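Local coordinates for protein ATP-dependent DNA helicase PIF1 (Candida albicans, PDB 7OTJ) that couples ATP hydrolysis to 5'-3' translocation on DNA and probably unwinds duplexes, G-quadruplexes and RNA-DNA hybrids to maintain nuclear and mitochondrial genomes, at residues Arg249-Ile254 and Val291-Met296; Gln285-Lys290 and Arg439-Leu444; Lys299-Gln304 and Glu422-Thr427; Phe316-Thr321 and Lys401-Val406. One frame throughout, in Å; residues are numbered along the deposited sequence.

Overall arrangement
All four contacts lie in or against the curled antiparallel sheet to which the SH3-like 2B region contributes strands, away from the ADP and tetrafluoroaluminate site. Contact 2 is central: its centre is about 14 Å from those of contacts 1 and 4 and about 13 Å from that of contact 3. It meets contact 1 through Leu289 and Val295, contact 3 through backbone pairing of strands 424-429 and 435-446, and contact 4 where Phe442 reaches Tyr403 and Pro404. Contact 1 joins the sheet to helix 240-253. From nearest atoms, contact 3 is about 6 Å from the bound nucleic acid, contact 1 about 9 Å and contact 4 about 21 Å.

Contact 1 (Arg249-Ile254 and Val291-Met296)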
loop_
_atom_site.group_PDB
_atom_site.type_symbol
_atom_site.label_atom_id
_atom_site.label_comp_id
_atom_site.label_asym_id
_atom_site.label_seq_id
_atom_site.Cartn_x
_atom_site.Cartn_y
_atom_site.Cartn_z
ATOM N N ARG A 249 -10.711 20.481 -4.718
ATOM C CA ARG A 249 -11.432 21.481 -3.936
ATOM C C ARG A 249 -10.572 22.016 -2.797
ATOM O O ARG A 249 -10.579 23.220 -2.521
ATOM C CB ARG A 249 -12.755 20.905 -3.418
ATOM C CG ARG A 249 -12.626 19.662 -2.569
ATOM C CD ARG A 249 -13.990 19.113 -2.181
ATOM N NE ARG A 249 -14.730 20.038 -1.332
ATOM C CZ ARG A 249 -14.635 20.083 -0.009
ATOM N NH1 ARG A 249 -13.825 19.271 0.652
ATOM N NH2 ARG A 249 -15.371 20.964 0.668
ATOM N N LYS A 250 -9.796 21.142 -2.147
ATOM C CA LYS A 250 -8.891 21.604 -1.098
ATOM C C LYS A 250 -7.842 22.554 -1.659
ATOM O O LYS A 250 -7.550 23.596 -1.059
ATOM C CB LYS A 250 -8.218 20.410 -0.421
ATOM C CG LYS A 250 -9.068 19.719 0.630
ATOM C CD LYS A 250 -9.135 20.546 1.904
ATOM C CE LYS A 250 -10.056 19.917 2.933
ATOM N NZ LYS A 250 -11.478 19.963 2.493
ATOM N N LEU A 251 -7.272 22.219 -2.819
ATOM C CA LEU A 251 -6.305 23.113 -3.449
ATOM C C LEU A 251 -6.958 24.424 -3.879
ATOM O O LEU A 251 -6.357 25.496 -3.740
ATOM C CB LEU A 251 -5.639 22.424 -4.641
ATOM C CG LEU A 251 -4.476 23.199 -5.278
ATOM C CD1 LEU A 251 -3.240 23.156 -4.390
ATOM C CD2 LEU A 251 -4.151 22.703 -6.678
ATOM N N ASN A 252 -8.190 24.361 -4.396
ATOM C CA ASN A 252 -8.834 25.546 -4.956
ATOM C C ASN A 252 -9.280 26.538 -3.890
ATOM O O ASN A 252 -9.577 27.691 -4.225
ATOM C CB ASN A 252 -10.038 25.142 -5.810
ATOM C CG ASN A 252 -9.644 24.683 -7.201
ATOM O OD1 ASN A 252 -8.633 25.121 -7.750
ATOM N ND2 ASN A 252 -10.449 23.801 -7.783
ATOM N N THR A 253 -9.341 26.127 -2.621
ATOM C CA THR A 253 -9.697 27.070 -1.566
ATOM C C THR A 253 -8.494 27.911 -1.153
ATOM O O THR A 253 -8.633 29.112 -0.885
ATOM C CB THR A 253 -10.286 26.326 -0.362
ATOM O OG1 THR A 253 -9.383 25.303 0.074
ATOM C CG2 THR A 253 -11.623 25.693 -0.727
ATOM N N ILE A 254 -7.311 27.295 -1.098
ATOM C CA ILE A 254 -6.073 28.031 -0.866
ATOM C C ILE A 254 -5.897 29.104 -1.933
ATOM O O ILE A 254 -6.061 28.845 -3.132
ATOM C CB ILE A 254 -4.878 27.064 -0.850
ATOM C CG1 ILE A 254 -5.112 25.929 0.146
ATOM C CG2 ILE A 254 -3.591 27.795 -0.510
ATOM C CD1 ILE A 254 -3.931 24.992 0.264
ATOM N N VAL A 291 0.906 27.079 -1.946
ATOM C CA VAL A 291 1.599 27.139 -0.666
ATOM C C VAL A 291 0.701 26.538 0.405
ATOM O O VAL A 291 -0.467 26.922 0.543
ATOM C CB VAL A 291 2.000 28.581 -0.332
ATOM C CG1 VAL A 291 2.765 28.614 0.978
ATOM C CG2 VAL A 291 2.837 29.161 -1.468
ATOM N N GLY A 292 1.237 25.574 1.152
ATOM C CA GLY A 292 0.486 24.890 2.182
ATOM C C GLY A 292 -0.280 23.670 1.721
ATOM O O GLY A 292 -0.934 23.022 2.549
ATOM N N ALA A 293 -0.225 23.337 0.432
ATOM C CA ALA A 293 -0.946 22.181 -0.083
ATOM C C ALA A 293 -0.392 20.894 0.515
ATOM O O ALA A 293 0.825 20.700 0.586
ATOM C CB ALA A 293 -0.854 22.141 -1.607
ATOM N N GLN A 294 -1.291 20.029 0.976
ATOM C CA GLN A 294 -0.887 18.716 1.461
ATOM C C GLN A 294 -0.274 17.893 0.331
ATOM O O GLN A 294 -0.810 17.838 -0.778
ATOM C CB GLN A 294 -2.099 17.995 2.049
ATOM C CG GLN A 294 -1.764 16.930 3.068
ATOM C CD GLN A 294 -1.310 17.516 4.389
ATOM O OE1 GLN A 294 -1.370 18.729 4.604
ATOM N NE2 GLN A 294 -0.855 16.653 5.285
ATOM N N VAL A 295 0.835 17.209 0.625
ATOM C CA VAL A 295 1.550 16.427 -0.380
ATOM C C VAL A 295 2.082 15.150 0.248
ATOM O O VAL A 295 2.221 15.033 1.467
ATOM C CB VAL A 295 2.732 17.181 -1.029
ATOM C CG1 VAL A 295 2.247 18.313 -1.923
ATOM C CG2 VAL A 295 3.679 17.678 0.040
ATOM N N MET A 296 2.397 14.190 -0.617
ATOM C CA MET A 296 2.981 12.922 -0.207
ATOM C C MET A 296 4.168 12.608 -1.101
ATOM O O MET A 296 4.052 12.640 -2.329
ATOM C CB MET A 296 1.955 11.790 -0.281
ATOM C CG MET A 296 2.574 10.406 -0.332
ATOM S SD MET A 296 1.355 9.079 -0.282
ATOM C CE MET A 296 2.082 7.908 -1.418
#
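Ile254, the first residue to leave helical geometry after helix 240-253, lies against the backbone of Val291-Ala293. Its two branches divide the work. The CG2 methyl, anti to the backbone N, faces the carbonyl of Val291, with CG2 3.4 Å from Val291 O. The other branch carries CD1 further along the turn, chi2 of -177° extending it away from CA, until Ile254 CD1 rests 4.1 Å from Ala293 N and equally near the carbonyl carbon of Gly292. Gly292 has a positive phi of 89°, and the chain turns here just before entering strand 294-297 of the SH3-like 2B domain. The helix follows strand 234-237 of the second parallel sheet, so the contact joins that RecA-like part of the helicase to the inserted β-domain, at the entry to strand 294-297. One turn back, Leu251 supplies the second apolar touch: its CD1 meets the methyl of Ala293, Leu251 CD1 to Ala293 CB being 3.8 Å. Leu446 of strand 435-446 touches both of these side chains, and Val313 packs on Ala293. The helix end is also tied to the residue preceding Val291, since the ammonium of Lys290 is hydrogen-bonded to the carbonyl oxygen of Leu251.

Contact 2 (Gln285-Lys290 and Arg439-Leu444); sequences QVLNLK and RIQFPL
In the curled antiparallel sheet of the 2B region, Leu287 of strand 286-289 packs against Gln441, Phe442 and Leu444 of strand 435-446. The CB of Leu287 lies 3.8 Å from Gln441 NE2. Its two methyls part beyond that: Leu287 CD2 is 3.9 Å from Phe442 CB and about as far from Leu444 CB, while CD1 lies by the carbonyl oxygen of Leu444. Leu287 CG stands anti to the backbone N (chi1 177°), and the side chain crosses that of Phe442 at about a right angle. Leu289 adds a looser touch, its CD1 4.2 Å from Leu444 CD1.

Both strands pair antiparallel with strand 259-267, from which it follows that the two segments run in nearly the same direction, 27° apart. Where strand 435-446 is broken, Pro443 centres an inverse gamma turn closed by the bond from Leu444 N to Phe442 O, 2.8 Å long.

At the other end a charged group packs against backbone. Gln285 covers one face of the Arg439 guanidinium, with Gln285 CA 3.8 Å above the plane, over its centre. That flat group is fixed by outside partners: NH2 forms a salt bridge with Asp265 and NH1 bonds to Ala283 O. Gln441 is held from both ends of its amide. NE2 donates to the carbonyls of Pro284 and Tyr261, and OE1 accepts the amide of the next residue, Phe442 N to Gln441 OE1 3.1 Å, with the donor in the carbonyl plane.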
loop_
_atom_site.group_PDB
_atom_site.type_symbol
_atom_site.label_atom_id
_atom_site.label_comp_id
_atom_site.label_asym_id
_atom_site.label_seq_id
_atom_site.Cartn_x
_atom_site.Cartn_y
_atom_site.Cartn_z
ATOM N N GLN A 285 1.223 13.537 -14.445
ATOM C CA GLN A 285 1.545 14.307 -15.639
ATOM C C GLN A 285 1.484 15.806 -15.359
ATOM O O GLN A 285 2.340 16.569 -15.826
ATOM C CB GLN A 285 0.609 13.927 -16.782
ATOM C CG GLN A 285 1.043 14.494 -18.117
ATOM C CD GLN A 285 -0.029 14.360 -19.168
ATOM O OE1 GLN A 285 -1.216 14.276 -18.849
ATOM N NE2 GLN A 285 0.378 14.336 -20.430
ATOM N N VAL A 286 0.467 16.251 -14.620
ATOM C CA VAL A 286 0.342 17.643 -14.194
ATOM C C VAL A 286 0.299 17.675 -12.668
ATOM O O VAL A 286 -0.625 17.125 -12.055
ATOM C CB VAL A 286 -0.902 18.318 -14.794
ATOM C CG1 VAL A 286 -0.993 19.774 -14.352
ATOM C CG2 VAL A 286 -0.879 18.215 -16.316
ATOM N N LEU A 287 1.296 18.321 -12.059
ATOM C CA LEU A 287 1.407 18.460 -10.607
ATOM C C LEU A 287 1.074 19.902 -10.238
ATOM O O LEU A 287 1.867 20.812 -10.508
ATOM C CB LEU A 287 2.807 18.076 -10.122
ATOM C CG LEU A 287 3.108 18.241 -8.631
ATOM C CD1 LEU A 287 2.142 17.429 -7.791
ATOM C CD2 LEU A 287 4.540 17.847 -8.317
ATOM N N ASN A 288 -0.098 20.112 -9.639
ATOM C CA ASN A 288 -0.546 21.443 -9.236
ATOM C C ASN A 288 -0.277 21.641 -7.750
ATOM O O ASN A 288 -0.738 20.847 -6.924
ATOM C CB ASN A 288 -2.032 21.635 -9.538
ATOM C CG ASN A 288 -2.346 21.525 -11.018
ATOM O OD1 ASN A 288 -2.044 22.432 -11.797
ATOM N ND2 ASN A 288 -2.975 20.424 -11.409
ATOM N N LEU A 289 0.450 22.704 -7.411
ATOM C CA LEU A 289 0.852 22.953 -6.033
ATOM C C LEU A 289 0.629 24.414 -5.674
ATOM O O LEU A 289 0.987 25.307 -6.447
ATOM C CB LEU A 289 2.326 22.584 -5.814
ATOM C CG LEU A 289 2.728 21.114 -5.971
ATOM C CD1 LEU A 289 4.217 20.946 -5.720
ATOM C CD2 LEU A 289 1.924 20.232 -5.035
ATOM N N LYS A 290 0.025 24.654 -4.513
ATOM C CA LYS A 290 0.005 25.974 -3.897
ATOM C C LYS A 290 0.866 25.951 -2.640
ATOM O O LYS A 290 1.467 24.935 -2.285
ATOM C CB LYS A 290 -1.424 26.406 -3.557
ATOM C CG LYS A 290 -2.263 26.801 -4.750
ATOM C CD LYS A 290 -3.687 27.128 -4.351
ATOM C CE LYS A 290 -4.525 27.499 -5.563
ATOM N NZ LYS A 290 -5.949 27.739 -5.212
ATOM N N ARG A 439 9.447 9.502 -17.747
ATOM C CA ARG A 439 8.710 10.652 -17.236
ATOM C C ARG A 439 9.530 11.312 -16.142
ATOM O O ARG A 439 9.943 10.650 -15.184
ATOM C CB ARG A 439 7.331 10.276 -16.679
ATOM C CG ARG A 439 6.720 11.404 -15.838
ATOM C CD ARG A 439 5.269 11.159 -15.474
ATOM N NE ARG A 439 4.394 11.275 -16.633
ATOM C CZ ARG A 439 3.115 10.925 -16.643
ATOM N NH1 ARG A 439 2.517 10.461 -15.555
ATOM N NH2 ARG A 439 2.425 11.031 -17.776
ATOM N N ILE A 440 9.746 12.616 -16.277
ATOM C CA ILE A 440 10.482 13.401 -15.296
ATOM C C ILE A 440 9.483 14.321 -14.618
ATOM O O ILE A 440 8.783 15.096 -15.284
ATOM C CB ILE A 440 11.631 14.189 -15.944
ATOM C CG1 ILE A 440 12.620 13.222 -16.607
ATOM C CG2 ILE A 440 12.332 15.056 -14.908
ATOM C CD1 ILE A 440 13.774 13.899 -17.313
ATOM N N GLN A 441 9.400 14.216 -13.295
ATOM C CA GLN A 441 8.455 14.983 -12.501
ATOM C C GLN A 441 8.973 15.021 -11.073
ATOM O O GLN A 441 9.751 14.160 -10.658
ATOM C CB GLN A 441 7.054 14.362 -12.561
ATOM C CG GLN A 441 5.978 15.090 -11.758
ATOM C CD GLN A 441 5.654 16.458 -12.321
ATOM O OE1 GLN A 441 6.376 17.430 -12.087
ATOM N NE2 GLN A 441 4.563 16.541 -13.074
ATOM N N PHE A 442 8.542 16.029 -10.331
ATOM C CA PHE A 442 8.804 16.039 -8.904
ATOM C C PHE A 442 8.063 14.880 -8.243
ATOM O O PHE A 442 6.916 14.591 -8.600
ATOM C CB PHE A 442 8.372 17.366 -8.286
ATOM C CG PHE A 442 9.107 18.549 -8.838
ATOM C CD1 PHE A 442 10.295 18.971 -8.266
ATOM C CD2 PHE A 442 8.625 19.227 -9.944
ATOM C CE1 PHE A 442 10.980 20.050 -8.777
ATOM C CE2 PHE A 442 9.306 20.307 -10.462
ATOM C CZ PHE A 442 10.485 20.722 -9.877
ATOM N N PRO A 443 8.687 14.191 -7.294
ATOM C CA PRO A 443 8.050 13.017 -6.671
ATOM C C PRO A 443 7.018 13.399 -5.616
ATOM O O PRO A 443 7.137 13.054 -4.437
ATOM C CB PRO A 443 9.253 12.276 -6.075
ATOM C CG PRO A 443 10.193 13.371 -5.714
ATOM C CD PRO A 443 10.060 14.402 -6.803
ATOM N N LEU A 444 5.963 14.090 -6.048
ATOM C CA LEU A 444 4.947 14.578 -5.127
ATOM C C LEU A 444 3.566 14.425 -5.744
ATOM O O LEU A 444 3.398 14.550 -6.959
ATOM C CB LEU A 444 5.180 16.053 -4.763
ATOM C CG LEU A 444 6.493 16.438 -4.077
ATOM C CD1 LEU A 444 6.624 17.951 -3.988
ATOM C CD2 LEU A 444 6.587 15.808 -2.698
#

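Contact 3 (Lys299-Gln304 and Glu422-Thr427); sequences KNFDDQ and EPEQWT
The ammonium of Lys299 makes an off-centre cation-pi contact with Trp426: NZ lies 4.6 Å from the centroid of the five-membered ring and 28° from the ring normal. Two bends in the lysine chain bring it there. The first, a chi3 of -70°, turns CE so that this carbon lies 4.0 Å above the indole plane, offset toward the rim; the second, at chi4, places NZ. The two side chains slide past each other in opposite directions.

Glu424 touches both Lys299 and Phe301. Its aliphatic part crosses the lysine at about a right angle, with Glu424 CB 3.6 Å from Lys299 CE. Its carboxylate lies beside the lysine methylenes, Glu424 OE2 being 3.6 Å from Lys299 CD, whereas the distance from Lys299 NZ to Glu424 OE2 is 4.7 Å. Phe301 meets Glu424 tip to tip. Glu424 OE1 sits at the ring edge, in its plane and 3.4 Å from Phe301 CE1, with the carboxylate turned 86° from the ring. One face of the phenyl ring is covered by Lys299, two residues earlier, whose CG lies over its centre.

The contact sets the loop between strands 294-297 and 310-316 of the 2B domain against the start of strand 424-429. Pro443 of the adjoining strand 435-446 touches both Phe301 and Trp426. With opposite charges close but not joined in a salt bridge, the attraction is probably diffuse: Glu424 would help balance the lysine charge, the indole would stabilise it further, and the carboxylate oxygen would favour the electropositive rim of Phe301.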
loop_
_atom_site.group_PDB
_atom_site.type_symbol
_atom_site.label_atom_id
_atom_site.label_comp_id
_atom_site.label_asym_id
_atom_site.label_seq_id
_atom_site.Cartn_x
_atom_site.Cartn_y
_atom_site.Cartn_z
ATOM N N LYS A 299 8.843 8.687 -3.537
ATOM C CA LYS A 299 10.114 8.016 -3.773
ATOM C C LYS A 299 10.846 7.855 -2.450
ATOM O O LYS A 299 10.754 8.720 -1.573
ATOM C CB LYS A 299 10.994 8.789 -4.769
ATOM C CG LYS A 299 12.329 8.121 -5.064
ATOM C CD LYS A 299 13.038 8.755 -6.245
ATOM C CE LYS A 299 12.322 8.449 -7.561
ATOM N NZ LYS A 299 12.373 7.012 -7.970
ATOM N N ASN A 300 11.563 6.740 -2.306
ATOM C CA ASN A 300 12.398 6.493 -1.130
ATOM C C ASN A 300 13.738 7.189 -1.332
ATOM O O ASN A 300 14.660 6.642 -1.936
ATOM C CB ASN A 300 12.577 4.997 -0.900
ATOM C CG ASN A 300 11.262 4.279 -0.671
ATOM O OD1 ASN A 300 10.831 4.095 0.468
ATOM N ND2 ASN A 300 10.618 3.864 -1.757
ATOM N N PHE A 301 13.848 8.424 -0.841
ATOM C CA PHE A 301 15.124 9.127 -0.935
ATOM C C PHE A 301 16.077 8.701 0.175
ATOM O O PHE A 301 17.162 8.173 -0.086
ATOM C CB PHE A 301 14.899 10.638 -0.876
ATOM C CG PHE A 301 14.311 11.212 -2.124
ATOM C CD1 PHE A 301 15.054 11.264 -3.290
ATOM C CD2 PHE A 301 13.023 11.714 -2.130
ATOM C CE1 PHE A 301 14.522 11.795 -4.444
ATOM C CE2 PHE A 301 12.482 12.251 -3.281
ATOM C CZ PHE A 301 13.234 12.291 -4.439
ATOM N N ASP A 302 15.671 8.907 1.417
ATOM C CA ASP A 302 16.507 8.685 2.582
ATOM C C ASP A 302 16.071 7.410 3.291
ATOM O O ASP A 302 15.169 6.695 2.847
ATOM C CB ASP A 302 16.432 9.894 3.522
ATOM C CG ASP A 302 17.654 10.024 4.409
ATOM O OD1 ASP A 302 18.614 9.248 4.219
ATOM O OD2 ASP A 302 17.650 10.902 5.298
ATOM N N ASP A 303 16.727 7.135 4.413
ATOM C CA ASP A 303 16.223 6.147 5.352
ATOM C C ASP A 303 15.099 6.718 6.202
ATOM O O ASP A 303 14.294 5.954 6.746
ATOM C CB ASP A 303 17.363 5.652 6.246
ATOM C CG ASP A 303 16.976 4.445 7.074
ATOM O OD1 ASP A 303 16.010 3.746 6.699
ATOM O OD2 ASP A 303 17.636 4.199 8.106
ATOM N N GLN A 304 15.017 8.044 6.305
ATOM C CA GLN A 304 13.980 8.737 7.055
ATOM C C GLN A 304 12.854 9.248 6.167
ATOM O O GLN A 304 11.683 9.139 6.535
ATOM C CB GLN A 304 14.590 9.905 7.836
ATOM C CG GLN A 304 13.998 10.104 9.221
ATOM C CD GLN A 304 14.808 11.066 10.070
ATOM O OE1 GLN A 304 15.770 11.673 9.595
ATOM N NE2 GLN A 304 14.427 11.205 11.335
ATOM N N GLU A 422 13.688 17.902 -5.562
ATOM C CA GLU A 422 14.158 17.939 -6.939
ATOM C C GLU A 422 13.347 16.993 -7.818
ATOM O O GLU A 422 12.710 16.061 -7.321
ATOM C CB GLU A 422 15.641 17.572 -6.992
ATOM C CG GLU A 422 16.553 18.588 -6.322
ATOM C CD GLU A 422 18.021 18.277 -6.526
ATOM O OE1 GLU A 422 18.448 17.160 -6.168
ATOM O OE2 GLU A 422 18.747 19.145 -7.056
ATOM N N PRO A 423 13.339 17.204 -9.135
ATOM C CA PRO A 423 12.632 16.270 -10.016
ATOM C C PRO A 423 13.348 14.930 -10.111
ATOM O O PRO A 423 14.572 14.840 -9.980
ATOM C CB PRO A 423 12.620 16.994 -11.368
ATOM C CG PRO A 423 13.790 17.904 -11.316
ATOM C CD PRO A 423 13.890 18.348 -9.882
ATOM N N GLU A 424 12.558 13.883 -10.350
ATOM C CA GLU A 424 13.045 12.516 -10.451
ATOM C C GLU A 424 12.569 11.908 -11.762
ATOM O O GLU A 424 11.670 12.436 -12.420
ATOM C CB GLU A 424 12.558 11.659 -9.281
ATOM C CG GLU A 424 13.169 12.029 -7.953
ATOM C CD GLU A 424 14.671 11.869 -7.957
ATOM O OE1 GLU A 424 15.373 12.837 -7.602
ATOM O OE2 GLU A 424 15.149 10.778 -8.333
ATOM N N GLN A 425 13.185 10.790 -12.142
ATOM C CA GLN A 425 12.846 10.098 -13.378
ATOM C C GLN A 425 12.265 8.722 -13.075
ATOM O O GLN A 425 12.838 7.958 -12.292
ATOM C CB GLN A 425 14.066 9.963 -14.291
ATOM C CG GLN A 425 13.747 9.297 -15.626
ATOM C CD GLN A 425 14.983 8.939 -16.431
ATOM O OE1 GLN A 425 16.070 8.759 -15.883
ATOM N NE2 GLN A 425 14.817 8.824 -17.741
ATOM N N TRP A 426 11.128 8.419 -13.695
ATOM C CA TRP A 426 10.539 7.087 -13.700
ATOM C C TRP A 426 10.644 6.525 -15.109
ATOM O O TRP A 426 10.326 7.215 -16.082
ATOM C CB TRP A 426 9.076 7.118 -13.245
ATOM C CG TRP A 426 8.879 7.478 -11.795
ATOM C CD1 TRP A 426 8.655 6.620 -10.758
ATOM C CD2 TRP A 426 8.879 8.795 -11.230
ATOM N NE1 TRP A 426 8.518 7.318 -9.582
ATOM C CE2 TRP A 426 8.653 8.655 -9.844
ATOM C CE3 TRP A 426 9.053 10.078 -11.760
ATOM C CZ2 TRP A 426 8.594 9.750 -8.982
ATOM C CZ3 TRP A 426 8.995 11.164 -10.901
ATOM C CH2 TRP A 426 8.767 10.993 -9.528
ATOM N N THR A 427 11.094 5.279 -15.219
ATOM C CA THR A 427 11.371 4.671 -16.512
ATOM C C THR A 427 10.676 3.325 -16.612
ATOM O O THR A 427 10.651 2.558 -15.644
ATOM C CB THR A 427 12.874 4.478 -16.738
ATOM O OG1 THR A 427 13.404 3.628 -15.713
ATOM C CG2 THR A 427 13.603 5.811 -16.722
#

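Contact 4 (Phe316-Thr321 and Lys401-Val406); sequences FVDRDT and KKYPLV
Phe316 packs its ring against Pro404, CD2 and CE2 doing the touching. The two side chains cross obliquely, with Phe316 CE2 3.9 Å from Pro404 CB and Phe316 CD2 close to the proline CA. Its backbone approaches as well: Phe316 CA makes a CH...O contact of 3.6 Å with Tyr403 O. The carbonyl of Phe316 accepts a hydrogen bond from Lys402, NZ to O 3.0 Å, the donor tilted 18° from the carbonyl plane. A bend at chi4 (-71°) turns NZ onto that oxygen, and the extended methylenes before it run past the same carbonyl. Strands 310-316 and 404-409 are antiparallel neighbours in the curled sheet of the 2B region. Val259, Tyr261 and Leu289 of the sheet also touch the phenyl ring, so Phe316 joins several strands. At Val317 CB and CG2 lie against the ammonium of Lys402, with Val317 CB 3.3 Å from Lys402 NZ. Asp318 follows, its carboxylate near the Tyr403 ring, OD2 4.3 Å from Tyr403 CD2. Glu422, Pro423 and the ring of Phe442 also touch this tyrosine.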
loop_
_atom_site.group_PDB
_atom_site.type_symbol
_atom_site.label_atom_id
_atom_site.label_comp_id
_atom_site.label_asym_id
_atom_site.label_seq_id
_atom_site.Cartn_x
_atom_site.Cartn_y
_atom_site.Cartn_z
ATOM N N PHE A 316 8.202 28.177 -3.115
ATOM C CA PHE A 316 8.707 27.754 -4.430
ATOM C C PHE A 316 9.706 28.801 -4.920
ATOM O O PHE A 316 9.308 29.777 -5.562
ATOM C CB PHE A 316 7.597 27.598 -5.467
ATOM C CG PHE A 316 6.428 26.778 -5.027
ATOM C CD1 PHE A 316 5.342 27.377 -4.414
ATOM C CD2 PHE A 316 6.385 25.420 -5.284
ATOM C CE1 PHE A 316 4.253 26.629 -4.029
ATOM C CE2 PHE A 316 5.299 24.666 -4.902
ATOM C CZ PHE A 316 4.228 25.273 -4.277
ATOM N N VAL A 317 10.990 28.602 -4.632
ATOM C CA VAL A 317 12.039 29.187 -5.463
ATOM C C VAL A 317 13.325 28.414 -5.215
ATOM O O VAL A 317 13.625 28.032 -4.080
ATOM C CB VAL A 317 12.210 30.706 -5.198
ATOM C CG1 VAL A 317 12.566 30.991 -3.740
ATOM C CG2 VAL A 317 13.248 31.308 -6.144
ATOM N N ASP A 318 14.054 28.129 -6.298
ATOM C CA ASP A 318 15.484 27.838 -6.196
ATOM C C ASP A 318 16.133 28.168 -7.539
ATOM O O ASP A 318 15.999 27.389 -8.487
ATOM C CB ASP A 318 15.734 26.391 -5.808
ATOM C CG ASP A 318 17.211 26.029 -5.848
ATOM O OD1 ASP A 318 17.994 26.626 -5.078
ATOM O OD2 ASP A 318 17.590 25.153 -6.656
ATOM N N ARG A 319 16.819 29.300 -7.626
ATOM C CA ARG A 319 17.785 29.411 -8.715
ATOM C C ARG A 319 19.165 28.940 -8.265
ATOM O O ARG A 319 20.155 29.661 -8.381
ATOM C CB ARG A 319 17.840 30.842 -9.233
ATOM C CG ARG A 319 16.567 31.337 -9.903
ATOM C CD ARG A 319 16.763 32.768 -10.386
ATOM N NE ARG A 319 15.563 33.326 -11.000
ATOM C CZ ARG A 319 15.464 34.567 -11.457
ATOM N NH1 ARG A 319 16.478 35.415 -11.386
ATOM N NH2 ARG A 319 14.318 34.971 -11.996
ATOM N N ASP A 320 19.226 27.720 -7.721
ATOM C CA ASP A 320 20.465 27.050 -7.327
ATOM C C ASP A 320 21.170 27.830 -6.217
ATOM O O ASP A 320 22.264 27.455 -5.782
ATOM C CB ASP A 320 21.389 26.851 -8.537
ATOM C CG ASP A 320 22.331 25.659 -8.373
ATOM O OD1 ASP A 320 23.327 25.769 -7.626
ATOM O OD2 ASP A 320 22.073 24.605 -8.997
ATOM N N THR A 321 20.540 28.905 -5.741
ATOM C CA THR A 321 21.154 29.810 -4.777
ATOM C C THR A 321 20.705 29.563 -3.346
ATOM O O THR A 321 21.351 30.057 -2.415
ATOM C CB THR A 321 20.852 31.270 -5.147
ATOM O OG1 THR A 321 20.794 31.404 -6.573
ATOM C CG2 THR A 321 21.937 32.196 -4.605
ATOM N N LYS A 401 12.077 26.489 -13.641
ATOM C CA LYS A 401 12.858 27.440 -12.855
ATOM C C LYS A 401 12.878 27.180 -11.349
ATOM O O LYS A 401 13.805 27.656 -10.684
ATOM C CB LYS A 401 12.369 28.875 -13.099
ATOM C CG LYS A 401 12.697 29.409 -14.480
ATOM C CD LYS A 401 12.295 30.863 -14.620
ATOM C CE LYS A 401 12.681 31.386 -15.988
ATOM N NZ LYS A 401 12.241 32.793 -16.182
ATOM N N LYS A 402 11.907 26.453 -10.789
ATOM C CA LYS A 402 11.605 26.564 -9.362
ATOM C C LYS A 402 11.317 25.208 -8.734
ATOM O O LYS A 402 10.508 24.437 -9.259
ATOM C CB LYS A 402 10.403 27.489 -9.129
ATOM C CG LYS A 402 10.737 28.968 -9.149
ATOM C CD LYS A 402 9.459 29.793 -9.152
ATOM C CE LYS A 402 9.743 31.281 -9.022
ATOM N NZ LYS A 402 10.214 31.654 -7.661
ATOM N N TYR A 403 11.983 24.922 -7.562
ATOM C CA TYR A 403 11.647 23.674 -6.894
ATOM C C TYR A 403 10.745 23.915 -5.686
ATOM O O TYR A 403 10.846 24.951 -5.021
ATOM C CB TYR A 403 12.913 22.944 -6.436
ATOM C CG TYR A 403 13.772 22.416 -7.565
ATOM C CD1 TYR A 403 13.356 22.502 -8.888
ATOM C CD2 TYR A 403 14.997 21.820 -7.303
ATOM C CE1 TYR A 403 14.141 22.015 -9.916
ATOM C CE2 TYR A 403 15.786 21.332 -8.321
ATOM C CZ TYR A 403 15.356 21.432 -9.624
ATOM O OH TYR A 403 16.151 20.941 -10.631
ATOM N N PRO A 404 9.840 22.980 -5.390
ATOM C CA PRO A 404 9.038 23.085 -4.164
ATOM C C PRO A 404 9.883 22.921 -2.910
ATOM O O PRO A 404 10.794 22.091 -2.853
ATOM C CB PRO A 404 8.024 21.940 -4.300
ATOM C CG PRO A 404 7.995 21.620 -5.752
ATOM C CD PRO A 404 9.387 21.871 -6.246
ATOM N N LEU A 405 9.557 23.713 -1.894
ATOM C CA LEU A 405 10.137 23.580 -0.562
ATOM C C LEU A 405 9.105 22.895 0.324
ATOM O O LEU A 405 8.034 23.452 0.583
ATOM C CB LEU A 405 10.526 24.944 0.002
ATOM C CG LEU A 405 11.219 24.924 1.361
ATOM C CD1 LEU A 405 12.502 24.116 1.278
ATOM C CD2 LEU A 405 11.500 26.340 1.826
ATOM N N VAL A 406 9.422 21.688 0.788
ATOM C CA VAL A 406 8.448 20.829 1.452
ATOM C C VAL A 406 8.996 20.386 2.802
ATOM O O VAL A 406 10.148 19.948 2.900
ATOM C CB VAL A 406 8.085 19.607 0.587
ATOM C CG1 VAL A 406 7.002 18.788 1.266
ATOM C CG2 VAL A 406 7.623 20.053 -0.795
#